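Local coordinates for protein CLPV1 (Pseudomonas aeruginosa, PDB 4UQW) that probably acts as the AAA+ ATPase that disassembles the contracted TssB-TssC sheath of the type VI secretion system, here represented by its N-terminal domain, at residues P51-G63 with L148-E161. Sequence-based numbering, arbitrary orientation.
Sequences PDSDLHQIVRQSG and LTERFDEYVGASPE
The C-terminal tail of the domain packs on helix 54-61 through a polar cluster at the helix start, around D54, and apolar and aromatic packing farther along, around I58 and Y155. Helices 54-61 and 152-156 run nearly perpendicular, at 97°, with axes 8.5 Å apart. E161 OE2 accepts an almost straight bond from D54 N (2.8 Å, 171°) in the first turn of the helix, where S53 is the N-cap residue. The carboxylates of D54 and E161 stack with planes 18° apart. Such a pairing of like charges would probably be unfavourable alone, but R115 forms a salt bridge with D54, and T116 and N16 hydrogen-bond to E161. S159 OG donates to D54 OD1 (2.7 Å), and the same oxygen accepts from E161 N, closing an ST turn. Within the mainly helical Clp N-terminal domain, the contact joins the C-terminal part of the domain to helix 54-61. With CG1 beside its backbone N (chi1 -72°), I58 crosses L148, in one of that leucine's two conformers, at about a right angle, CG1 3.8 Å from CD1, while V156 lies alongside. Q61 CB lies 3.6 Å from Y155 CD2, and in one of its two conformers S62 donates through OG to I58 O at the edge of the Y155 ring. At the other end, a water bridges D52 OD2 and A158 O, beside P160.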
loop_
_atom_site.group_PDB
_atom_site.type_symbol
_atom_site.label_atom_id
_atom_site.label_comp_id
_atom_site.label_asym_id
_atom_site.label_seq_id
_atom_site.Cartn_x
_atom_site.Cartn_y
_atom_site.Cartn_z
ATOM N N PRO A 51 11.006 9.080 5.454
ATOM C CA PRO A 51 12.438 8.808 5.348
ATOM C C PRO A 51 12.766 7.357 4.983
ATOM O O PRO A 51 13.756 7.093 4.265
ATOM C CB PRO A 51 12.952 9.104 6.759
ATOM C CG PRO A 51 11.938 10.037 7.335
ATOM C CD PRO A 51 10.612 9.572 6.797
ATOM N N ASP A 52 11.939 6.421 5.462
ATOM C CA ASP A 52 12.178 4.996 5.240
ATOM C C ASP A 52 10.914 4.224 5.559
ATOM O O ASP A 52 10.013 4.733 6.246
ATOM C CB ASP A 52 13.358 4.523 6.101
ATOM C CG ASP A 52 13.974 3.201 5.625
ATOM O OD1 ASP A 52 13.788 2.781 4.464
ATOM O OD2 ASP A 52 14.715 2.587 6.446
ATOM N N SER A 53 10.856 2.988 5.074
ATOM C CA SER A 53 9.719 2.098 5.267
ATOM C C SER A 53 10.051 0.734 4.677
ATOM O O SER A 53 11.076 0.600 3.992
ATOM C CB SER A 53 8.449 2.609 4.587
ATOM O OG SER A 53 8.619 2.510 3.153
ATOM N N ASP A 54 9.179 -0.248 4.878
ATOM C CA ASP A 54 9.382 -1.527 4.190
ATOM C C ASP A 54 9.341 -1.314 2.681
ATOM O O ASP A 54 10.068 -1.971 1.952
ATOM C CB ASP A 54 8.262 -2.533 4.481
ATOM C CG ASP A 54 8.246 -3.032 5.881
ATOM O OD1 ASP A 54 9.228 -2.804 6.635
ATOM O OD2 ASP A 54 7.249 -3.719 6.170
ATOM N N LEU A 55 8.442 -0.445 2.217
ATOM C CA LEU A 55 8.332 -0.221 0.783
ATOM C C LEU A 55 9.656 0.337 0.203
ATOM O O LEU A 55 10.112 -0.082 -0.891
ATOM C CB LEU A 55 7.141 0.746 0.496
ATOM C CG LEU A 55 6.847 0.973 -0.969
ATOM C CD1 LEU A 55 6.563 -0.348 -1.758
ATOM C CD2 LEU A 55 5.567 1.809 -1.023
ATOM N N HIS A 56 10.296 1.303 0.894
ATOM C CA HIS A 56 11.577 1.801 0.430
ATOM C C HIS A 56 12.570 0.684 0.256
ATOM O O HIS A 56 13.338 0.649 -0.735
ATOM C CB HIS A 56 12.218 2.806 1.396
ATOM C CG HIS A 56 11.523 4.134 1.529
ATOM N ND1 HIS A 56 10.283 4.291 2.117
ATOM C CD2 HIS A 56 11.967 5.394 1.245
ATOM C CE1 HIS A 56 9.985 5.583 2.180
ATOM N NE2 HIS A 56 10.989 6.270 1.659
ATOM N N GLN A 57 12.669 -0.156 1.287
ATOM C CA GLN A 57 13.676 -1.202 1.278
ATOM C C GLN A 57 13.376 -2.282 0.265
ATOM O O GLN A 57 14.301 -2.794 -0.364
ATOM C CB GLN A 57 13.796 -1.814 2.695
ATOM C CG GLN A 57 14.296 -0.730 3.669
ATOM C CD GLN A 57 15.677 -0.213 3.252
ATOM O OE1 GLN A 57 16.554 -0.984 2.871
ATOM N NE2 GLN A 57 15.851 1.096 3.261
ATOM N N ILE A 58 12.102 -2.656 0.128
ATOM C CA ILE A 58 11.702 -3.640 -0.879
ATOM C C ILE A 58 12.015 -3.112 -2.289
ATOM O O ILE A 58 12.513 -3.866 -3.117
ATOM C CB ILE A 58 10.220 -3.969 -0.719
ATOM C CG1 ILE A 58 10.024 -4.819 0.548
ATOM C CG2 ILE A 58 9.676 -4.729 -1.937
ATOM C CD1 ILE A 58 8.528 -4.946 0.980
ATOM N N VAL A 59 11.787 -1.829 -2.510
ATOM C CA VAL A 59 12.119 -1.228 -3.822
ATOM C C VAL A 59 13.614 -1.403 -4.053
ATOM O O VAL A 59 14.051 -1.828 -5.151
ATOM C CB VAL A 59 11.673 0.260 -3.869
ATOM C CG1 VAL A 59 12.422 1.103 -4.926
ATOM C CG2 VAL A 59 10.158 0.309 -4.085
ATOM N N ARG A 60 14.424 -1.084 -3.042
ATOM C CA ARG A 60 15.863 -1.130 -3.176
ATOM C C ARG A 60 16.347 -2.579 -3.461
ATOM O O ARG A 60 17.093 -2.841 -4.418
ATOM C CB ARG A 60 16.520 -0.573 -1.886
ATOM C CG ARG A 60 18.054 -0.565 -1.900
ATOM C CD ARG A 60 18.657 0.154 -0.650
ATOM N NE ARG A 60 20.119 0.263 -0.733
ATOM C CZ ARG A 60 20.925 -0.751 -0.457
ATOM N NH1 ARG A 60 20.391 -1.912 -0.097
ATOM N NH2 ARG A 60 22.246 -0.624 -0.527
ATOM N N GLN A 61 15.906 -3.502 -2.643
ATOM C CA GLN A 61 16.407 -4.878 -2.692
ATOM C C GLN A 61 15.871 -5.647 -3.899
ATOM O O GLN A 61 16.457 -6.642 -4.303
ATOM C CB GLN A 61 16.041 -5.625 -1.401
ATOM C CG GLN A 61 16.753 -5.120 -0.135
ATOM C CD GLN A 61 18.141 -4.655 -0.382
ATOM O OE1 GLN A 61 18.489 -3.498 -0.094
ATOM N NE2 GLN A 61 18.969 -5.547 -0.924
ATOM N N SER A 62 14.755 -5.195 -4.460
ATOM C CA SER A 62 14.160 -5.833 -5.634
ATOM C C SER A 62 14.760 -5.340 -6.935
ATOM O O SER A 62 14.397 -5.818 -8.002
ATOM C CB SER A 62 12.657 -5.581 -5.681
ATOM O OG SER A 62 11.996 -6.199 -4.569
ATOM N N GLY A 63 15.642 -4.349 -6.866
ATOM C CA GLY A 63 16.228 -3.816 -8.097
ATOM C C GLY A 63 15.325 -2.896 -8.901
ATOM O O GLY A 63 15.495 -2.730 -10.107
ATOM N N LEU A 148 10.151 -12.328 -1.761
ATOM C CA LEU A 148 9.731 -11.481 -0.683
ATOM C C LEU A 148 9.177 -12.278 0.515
ATOM O O LEU A 148 9.369 -11.873 1.652
ATOM C CB LEU A 148 8.685 -10.485 -1.229
ATOM C CG LEU A 148 8.256 -9.334 -0.356
ATOM C CD1 LEU A 148 9.465 -8.558 0.152
ATOM C CD2 LEU A 148 7.324 -8.429 -1.203
ATOM N N THR A 149 8.488 -13.394 0.265
ATOM C CA THR A 149 7.987 -14.189 1.379
ATOM C C THR A 149 9.121 -15.028 1.997
ATOM O O THR A 149 9.213 -15.149 3.216
ATOM C CB THR A 149 6.812 -15.113 0.957
ATOM O OG1 THR A 149 7.224 -15.989 -0.119
ATOM C CG2 THR A 149 5.603 -14.273 0.517
ATOM N N GLU A 150 9.988 -15.610 1.186
ATOM C CA GLU A 150 11.014 -16.465 1.758
ATOM C C GLU A 150 12.150 -15.692 2.398
ATOM O O GLU A 150 12.849 -16.223 3.281
ATOM C CB GLU A 150 11.525 -17.385 0.660
ATOM C CG GLU A 150 10.443 -18.332 0.183
ATOM C CD GLU A 150 10.537 -19.701 0.855
ATOM O OE1 GLU A 150 11.672 -20.126 1.189
ATOM O OE2 GLU A 150 9.479 -20.339 1.063
ATOM N N ARG A 151 12.372 -14.462 1.934
ATOM C CA ARG A 151 13.556 -13.686 2.316
ATOM C C ARG A 151 13.118 -12.295 2.846
ATOM O O ARG A 151 13.818 -11.312 2.653
ATOM C CB ARG A 151 14.523 -13.554 1.123
ATOM C CG ARG A 151 15.065 -14.964 0.732
ATOM C CD ARG A 151 16.224 -14.962 -0.272
ATOM N NE ARG A 151 15.823 -14.431 -1.563
ATOM C CZ ARG A 151 16.530 -13.541 -2.258
ATOM N NH1 ARG A 151 17.695 -13.098 -1.781
ATOM N NH2 ARG A 151 16.082 -13.096 -3.432
ATOM N N PHE A 152 11.963 -12.287 3.505
ATOM C CA PHE A 152 11.346 -11.018 3.925
ATOM C C PHE A 152 12.333 -10.142 4.717
ATOM O O PHE A 152 12.462 -8.921 4.455
ATOM C CB PHE A 152 10.102 -11.309 4.766
ATOM C CG PHE A 152 9.313 -10.060 5.093
ATOM C CD1 PHE A 152 8.455 -9.470 4.150
ATOM C CD2 PHE A 152 9.475 -9.446 6.335
ATOM C CE1 PHE A 152 7.724 -8.272 4.461
ATOM C CE2 PHE A 152 8.784 -8.260 6.652
ATOM C CZ PHE A 152 7.914 -7.664 5.736
ATOM N N ASP A 153 13.004 -10.723 5.703
ATOM C CA ASP A 153 13.897 -9.900 6.530
ATOM C C ASP A 153 15.027 -9.315 5.724
ATOM O O ASP A 153 15.466 -8.179 5.987
ATOM C CB ASP A 153 14.471 -10.731 7.697
ATOM C CG ASP A 153 13.427 -10.996 8.776
ATOM O OD1 ASP A 153 12.220 -10.685 8.595
ATOM O OD2 ASP A 153 13.811 -11.526 9.841
ATOM N N GLU A 154 15.535 -10.082 4.750
ATOM C CA GLU A 154 16.583 -9.555 3.893
ATOM C C GLU A 154 16.042 -8.365 3.073
ATOM O O GLU A 154 16.753 -7.381 2.835
ATOM C CB GLU A 154 17.081 -10.644 2.956
ATOM C CG GLU A 154 18.175 -10.135 2.042
ATOM C CD GLU A 154 18.751 -11.242 1.150
ATOM O OE1 GLU A 154 18.455 -12.434 1.368
ATOM O OE2 GLU A 154 19.529 -10.909 0.244
ATOM N N TYR A 155 14.801 -8.483 2.594
ATOM C CA TYR A 155 14.246 -7.395 1.785
ATOM C C TYR A 155 13.957 -6.146 2.606
ATOM O O TYR A 155 14.148 -5.037 2.097
ATOM C CB TYR A 155 12.982 -7.867 1.009
ATOM C CG TYR A 155 13.370 -8.565 -0.273
ATOM C CD1 TYR A 155 13.882 -9.859 -0.250
ATOM C CD2 TYR A 155 13.248 -7.920 -1.497
ATOM C CE1 TYR A 155 14.290 -10.487 -1.412
ATOM C CE2 TYR A 155 13.630 -8.570 -2.678
ATOM C CZ TYR A 155 14.145 -9.832 -2.620
ATOM O OH TYR A 155 14.548 -10.465 -3.782
ATOM N N VAL A 156 13.550 -6.270 3.876
ATOM C CA VAL A 156 13.156 -5.044 4.551
ATOM C C VAL A 156 14.292 -4.440 5.379
ATOM O O VAL A 156 14.145 -3.308 5.840
ATOM C CB VAL A 156 11.908 -5.194 5.425
ATOM C CG1 VAL A 156 10.692 -5.638 4.572
ATOM C CG2 VAL A 156 12.140 -6.224 6.594
ATOM N N GLY A 157 15.407 -5.160 5.548
ATOM C CA GLY A 157 16.610 -4.565 6.149
ATOM C C GLY A 157 16.341 -3.906 7.494
ATOM O O GLY A 157 15.805 -4.538 8.410
ATOM N N ALA A 158 16.731 -2.632 7.625
ATOM C CA ALA A 158 16.581 -1.946 8.908
ATOM C C ALA A 158 15.372 -0.993 8.896
ATOM O O ALA A 158 15.351 0.015 9.621
ATOM C CB ALA A 158 17.891 -1.180 9.270
ATOM N N SER A 159 14.336 -1.367 8.161
ATOM C CA SER A 159 13.107 -0.570 8.150
ATOM C C SER A 159 12.602 -0.187 9.531
ATOM O O SER A 159 12.661 -0.983 10.447
ATOM C CB SER A 159 12.011 -1.384 7.462
ATOM O OG SER A 159 10.716 -0.764 7.599
ATOM N N PRO A 160 12.067 1.037 9.682
ATOM C CA PRO A 160 11.498 1.415 10.974
ATOM C C PRO A 160 10.267 0.600 11.327
ATOM O O PRO A 160 9.829 0.695 12.469
ATOM C CB PRO A 160 11.127 2.893 10.778
ATOM C CG PRO A 160 10.903 3.012 9.313
ATOM C CD PRO A 160 11.907 2.096 8.666
ATOM N N GLU A 161 9.715 -0.181 10.394
ATOM C CA GLU A 161 8.550 -0.989 10.751
ATOM C C GLU A 161 9.001 -2.268 11.477
ATOM O O GLU A 161 8.175 -3.083 11.863
ATOM C CB GLU A 161 7.743 -1.315 9.508
ATOM C CG GLU A 161 7.291 -0.016 8.823
ATOM C CD GLU A 161 6.423 -0.343 7.633
ATOM O OE1 GLU A 161 5.263 -0.788 7.788
ATOM O OE2 GLU A 161 6.872 -0.108 6.462
HETATM O O HOH W 1 15.416 3.202 8.894
HETATM O O HOH W 2 18.012 -1.240 5.613
#